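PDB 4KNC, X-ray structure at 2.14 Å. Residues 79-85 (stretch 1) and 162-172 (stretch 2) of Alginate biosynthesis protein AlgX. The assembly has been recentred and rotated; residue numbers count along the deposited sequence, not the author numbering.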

ATOM      1  N   ILE A  79       8.045  16.423   0.057  1.00 42.92           N
ATOM      2  CA  ILE A  79       7.398  15.365   0.838  1.00 40.55           C
ATOM      3  C   ILE A  79       8.406  14.364   1.410  1.00 42.16           C
ATOM      4  O   ILE A  79       9.182  13.753   0.669  1.00 40.06           O
ATOM      5  N   GLU A  80       8.397  14.208   2.734  1.00 36.16           N
ATOM      6  CA  GLU A  80       9.239  13.217   3.398  1.00 35.04           C
ATOM      7  C   GLU A  80       8.456  11.913   3.473  1.00 40.28           C
ATOM      8  O   GLU A  80       7.255  11.929   3.750  1.00 38.10           O
ATOM      9  N   LEU A  81       9.129  10.788   3.256  1.00 42.33           N
ATOM     10  CA  LEU A  81       8.457   9.495   3.278  1.00 36.41           C
ATOM     11  C   LEU A  81       8.782   8.674   4.538  1.00 37.97           C
ATOM     12  O   LEU A  81       9.946   8.491   4.892  1.00 33.03           O
ATOM     13  N   VAL A  82       7.736   8.195   5.207  1.00 30.20           N
ATOM     14  CA  VAL A  82       7.878   7.272   6.321  1.00 26.15           C
ATOM     15  C   VAL A  82       7.250   5.938   5.923  1.00 34.52           C
ATOM     16  O   VAL A  82       6.093   5.905   5.497  1.00 35.98           O
ATOM     17  N   VAL A  83       8.001   4.842   6.038  1.00 29.88           N
ATOM     18  CA  VAL A  83       7.426   3.523   5.759  1.00 33.66           C
ATOM     19  C   VAL A  83       7.176   2.736   7.051  1.00 39.77           C
ATOM     20  O   VAL A  83       8.062   2.586   7.902  1.00 34.67           O
ATOM     21  N   VAL A  84       5.941   2.273   7.209  1.00 36.13           N
ATOM     22  CA  VAL A  84       5.594   1.388   8.302  1.00 24.31           C
ATOM     23  C   VAL A  84       5.582  -0.038   7.768  1.00 36.03           C
ATOM     24  O   VAL A  84       4.656  -0.445   7.064  1.00 32.18           O
ATOM     25  N   TYR A  85       6.640  -0.776   8.077  1.00 26.71           N
ATOM     26  CA  TYR A  85       6.845  -2.123   7.571  1.00 27.77           C
ATOM     27  C   TYR A  85       6.340  -3.077   8.643  1.00 28.50           C
ATOM     28  O   TYR A  85       7.084  -3.450   9.554  1.00 29.73           O
ATOM     29  N   ILE A 162       5.724   4.098  18.629  1.00 31.13           N
ATOM     30  CA  ILE A 162       7.028   4.104  17.967  1.00 33.03           C
ATOM     31  C   ILE A 162       7.046   4.970  16.695  1.00 35.41           C
ATOM     32  O   ILE A 162       7.971   5.802  16.493  1.00 35.58           O
ATOM     33  N   VAL A 163       6.020   4.816  15.853  1.00 29.76           N
ATOM     34  CA  VAL A 163       5.973   5.625  14.624  1.00 30.45           C
ATOM     35  C   VAL A 163       5.989   7.124  14.950  1.00 31.47           C
ATOM     36  O   VAL A 163       6.707   7.905  14.314  1.00 39.11           O
ATOM     37  N   ALA A 164       5.206   7.508  15.962  1.00 27.54           N
ATOM     38  CA  ALA A 164       5.137   8.884  16.433  1.00 29.19           C
ATOM     39  C   ALA A 164       6.527   9.386  16.802  1.00 32.12           C
ATOM     40  O   ALA A 164       6.905  10.524  16.454  1.00 33.98           O
ATOM     41  N   GLU A 165       7.293   8.541  17.499  1.00 36.31           N
ATOM     42  CA  GLU A 165       8.670   8.958  17.790  1.00 31.38           C
ATOM     43  C   GLU A 165       9.459   9.229  16.512  1.00 40.44           C
ATOM     44  O   GLU A 165      10.162  10.231  16.435  1.00 29.95           O
ATOM     45  N   THR A 166       9.319   8.381  15.492  1.00 36.06           N
ATOM     46  CA  THR A 166       9.971   8.717  14.206  1.00 30.62           C
ATOM     47  C   THR A 166       9.465  10.036  13.577  1.00 33.77           C
ATOM     48  O   THR A 166      10.260  10.842  13.089  1.00 39.93           O
ATOM     49  N   LEU A 167       8.151  10.259  13.599  1.00 35.43           N
ATOM     50  CA  LEU A 167       7.564  11.469  13.019  1.00 35.02           C
ATOM     51  C   LEU A 167       8.187  12.722  13.618  1.00 40.96           C
ATOM     52  O   LEU A 167       8.473  13.689  12.906  1.00 38.86           O
ATOM     53  N   LYS A 168       8.395  12.695  14.929  1.00 40.02           N
ATOM     54  CA  LYS A 168       9.006  13.839  15.594  1.00 38.84           C
ATOM     55  C   LYS A 168      10.416  14.175  15.090  1.00 39.85           C
ATOM     56  O   LYS A 168      10.858  15.307  15.237  1.00 39.65           O
ATOM     57  N   GLN A 169      11.109  13.210  14.486  1.00 39.63           N
ATOM     58  CA  GLN A 169      12.462  13.447  13.951  1.00 37.69           C
ATOM     59  C   GLN A 169      12.447  14.037  12.540  1.00 45.94           C
ATOM     60  O   GLN A 169      13.472  14.515  12.039  1.00 48.00           O
ATOM     61  N   VAL A 170      11.296  13.975  11.885  1.00 40.75           N
ATOM     62  CA  VAL A 170      11.216  14.338  10.473  1.00 41.78           C
ATOM     63  C   VAL A 170      11.366  15.844  10.264  1.00 40.25           C
ATOM     64  O   VAL A 170      10.674  16.630  10.905  1.00 38.25           O
ATOM     65  N   PRO A 171      12.285  16.254   9.366  1.00 48.70           N
ATOM     66  CA  PRO A 171      12.514  17.685   9.118  1.00 44.76           C
ATOM     67  C   PRO A 171      11.210  18.419   8.785  1.00 37.54           C
ATOM     68  O   PRO A 171      10.446  17.963   7.939  1.00 44.69           O
ATOM     69  N   GLY A 172      10.948  19.527   9.474  1.00 41.96           N
ATOM     70  CA  GLY A 172       9.692  20.236   9.307  1.00 50.01           C
ATOM     71  C   GLY A 172       8.583  19.909  10.301  1.00 51.58           C
ATOM     72  O   GLY A 172       7.608  20.659  10.391  1.00 52.11           O
TER

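Strand 80-85 packs against the helix of stretch 2, the two running nearly antiparallel (164°) with axes 10.2 Å apart; the contact is almost wholly apolar, with no hydrogen bond across it. Ile162 lies out of reach. Val163 (chi1 t) points toward the strand and meets two valines: its CG2 lies 3.8 Å from CG2 of Val84 (t), whose CA-to-CB bond runs sideways, and its CG1 lies 4.5 Å from CG1 of Val82 (t). Ala164 and Glu165 are out of reach; Glu165 OE2 instead accepts a salt-bridging hydrogen bond from Lys168 NZ (3.2 Å), equally remote from the strand. Thr166 (m) points toward the strand, but its CG2 stays 4.7 Å from Val82 CG2. Leu167 (m, t) leaves its CA sideways, yet its end comes nearer, bringing CD2 to 4.0 Å from Val82 CG2. That same Val82 methyl lies 4.2 Å from CG2 of Val170 (t), so Val82, pointing toward stretch 2, is shared by three residues. Val170, also pointing toward the strand, sets CG1 3.6 Å from CB of Glu80 (m, m), itself directed toward stretch 2, an acid whose OE1 is hydrogen-bonded elsewhere in the structure. Pro171, C-gamma exo, borders the contact with CG 4.1 Å from Glu80 OE2. Gly172 adds no side chain.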

ATOM      1  CB  ILE A  79       6.358  14.607  -0.011  1.00 35.06           C
ATOM      2  CG1 ILE A  79       5.441  15.596  -0.732  1.00 33.98           C
ATOM      3  CG2 ILE A  79       5.532  13.660   0.853  1.00 34.24           C
ATOM      4  CD1 ILE A  79       4.605  14.952  -1.814  1.00 38.42           C
ATOM      5  CB  GLU A  80       9.590  13.674   4.818  1.00 28.78           C
ATOM      6  CG  GLU A  80      10.394  14.956   4.905  1.00 32.05           C
ATOM      7  CD  GLU A  80      11.874  14.731   4.660  1.00 39.06           C
ATOM      8  OE1 GLU A  80      12.350  13.584   4.812  1.00 42.59           O
ATOM      9  OE2 GLU A  80      12.564  15.699   4.308  1.00 52.49           O
ATOM     10  CB  LEU A  81       8.798   8.691   2.012  1.00 41.88           C
ATOM     11  CG  LEU A  81       8.092   7.335   1.849  1.00 34.04           C
ATOM     12  CD1 LEU A  81       6.589   7.520   1.757  1.00 29.67           C
ATOM     13  CD2 LEU A  81       8.612   6.606   0.621  1.00 33.51           C
ATOM     14  CB  VAL A  82       7.157   7.813   7.577  1.00 31.21           C
ATOM     15  CG1 VAL A  82       7.130   6.766   8.686  1.00 33.40           C
ATOM     16  CG2 VAL A  82       7.818   9.097   8.064  1.00 32.05           C
ATOM     17  CB  VAL A  83       8.255   2.677   4.722  1.00 32.49           C
ATOM     18  CG1 VAL A  83       7.924   1.199   4.831  1.00 26.37           C
ATOM     19  CG2 VAL A  83       8.001   3.146   3.285  1.00 26.79           C
ATOM     20  CB  VAL A  84       4.248   1.760   8.903  1.00 33.37           C
ATOM     21  CG1 VAL A  84       3.758   0.640   9.840  1.00 23.78           C
ATOM     22  CG2 VAL A  84       4.377   3.107   9.658  1.00 30.32           C
ATOM     23  CB  TYR A  85       8.341  -2.332   7.340  1.00 33.40           C
ATOM     24  CG  TYR A  85       8.766  -3.511   6.469  1.00 40.01           C
ATOM     25  CD1 TYR A  85       8.213  -3.723   5.201  1.00 38.87           C
ATOM     26  CD2 TYR A  85       9.769  -4.379   6.897  1.00 25.31           C
ATOM     27  CE1 TYR A  85       8.642  -4.783   4.394  1.00 25.38           C
ATOM     28  CE2 TYR A  85      10.202  -5.440   6.101  1.00 25.63           C
ATOM     29  CZ  TYR A  85       9.632  -5.636   4.860  1.00 29.57           C
ATOM     30  OH  TYR A  85      10.068  -6.684   4.095  1.00 37.29           O
ATOM     31  CB  ILE A 162       7.502   2.670  17.675  1.00 34.16           C
ATOM     32  CG1 ILE A 162       7.756   1.934  18.991  1.00 32.42           C
ATOM     33  CG2 ILE A 162       8.775   2.671  16.824  1.00 30.18           C
ATOM     34  CD1 ILE A 162       8.149   0.474  18.803  1.00 30.83           C
ATOM     35  CB  VAL A 163       4.752   5.305  13.722  1.00 32.35           C
ATOM     36  CG1 VAL A 163       4.776   6.200  12.477  1.00 33.02           C
ATOM     37  CG2 VAL A 163       4.750   3.837  13.320  1.00 30.36           C
ATOM     38  CB  ALA A 164       4.206   9.000  17.625  1.00 25.65           C
ATOM     39  CB  GLU A 165       9.387   7.973  18.708  1.00 36.71           C
ATOM     40  CG  GLU A 165       8.793   7.995  20.110  1.00 40.74           C
ATOM     41  CD  GLU A 165       8.769   9.406  20.684  1.00 49.74           C
ATOM     42  OE1 GLU A 165       9.869   9.986  20.838  1.00 50.82           O
ATOM     43  OE2 GLU A 165       7.665   9.942  20.960  1.00 45.13           O
ATOM     44  CB  THR A 166       9.875   7.564  13.178  1.00 29.98           C
ATOM     45  OG1 THR A 166      10.685   6.476  13.613  1.00 30.84           O
ATOM     46  CG2 THR A 166      10.362   7.998  11.805  1.00 33.52           C
ATOM     47  CB  LEU A 167       6.054  11.516  13.235  1.00 35.31           C
ATOM     48  CG  LEU A 167       5.228  10.430  12.564  1.00 35.21           C
ATOM     49  CD1 LEU A 167       3.752  10.654  12.867  1.00 29.82           C
ATOM     50  CD2 LEU A 167       5.493  10.436  11.055  1.00 31.48           C
ATOM     51  CB  LYS A 168       8.994  13.652  17.116  1.00 38.78           C
ATOM     52  CG  LYS A 168       7.581  13.746  17.711  1.00 43.69           C
ATOM     53  CD  LYS A 168       7.572  13.356  19.183  1.00 48.11           C
ATOM     54  CE  LYS A 168       6.178  13.436  19.783  1.00 52.85           C
ATOM     55  NZ  LYS A 168       6.139  12.787  21.136  1.00 55.52           N
ATOM     56  CB  GLN A 169      13.272  12.140  13.895  1.00 35.22           C
ATOM     57  CG  GLN A 169      13.539  11.458  15.241  1.00 48.35           C
ATOM     58  CD  GLN A 169      13.966  10.003  15.077  1.00 60.28           C
ATOM     59  OE1 GLN A 169      14.135   9.508  13.955  1.00 65.95           O
ATOM     60  NE2 GLN A 169      14.126   9.304  16.195  1.00 60.67           N
ATOM     61  CB  VAL A 170       9.906  13.813   9.831  1.00 34.41           C
ATOM     62  CG1 VAL A 170       9.836  14.170   8.366  1.00 32.60           C
ATOM     63  CG2 VAL A 170       9.816  12.314   9.991  1.00 34.18           C
ATOM     64  CB  PRO A 171      13.463  17.683   7.912  1.00 46.35           C
ATOM     65  CG  PRO A 171      14.189  16.377   8.003  1.00 48.23           C
ATOM     66  CD  PRO A 171      13.171  15.402   8.549  1.00 46.06           C
TER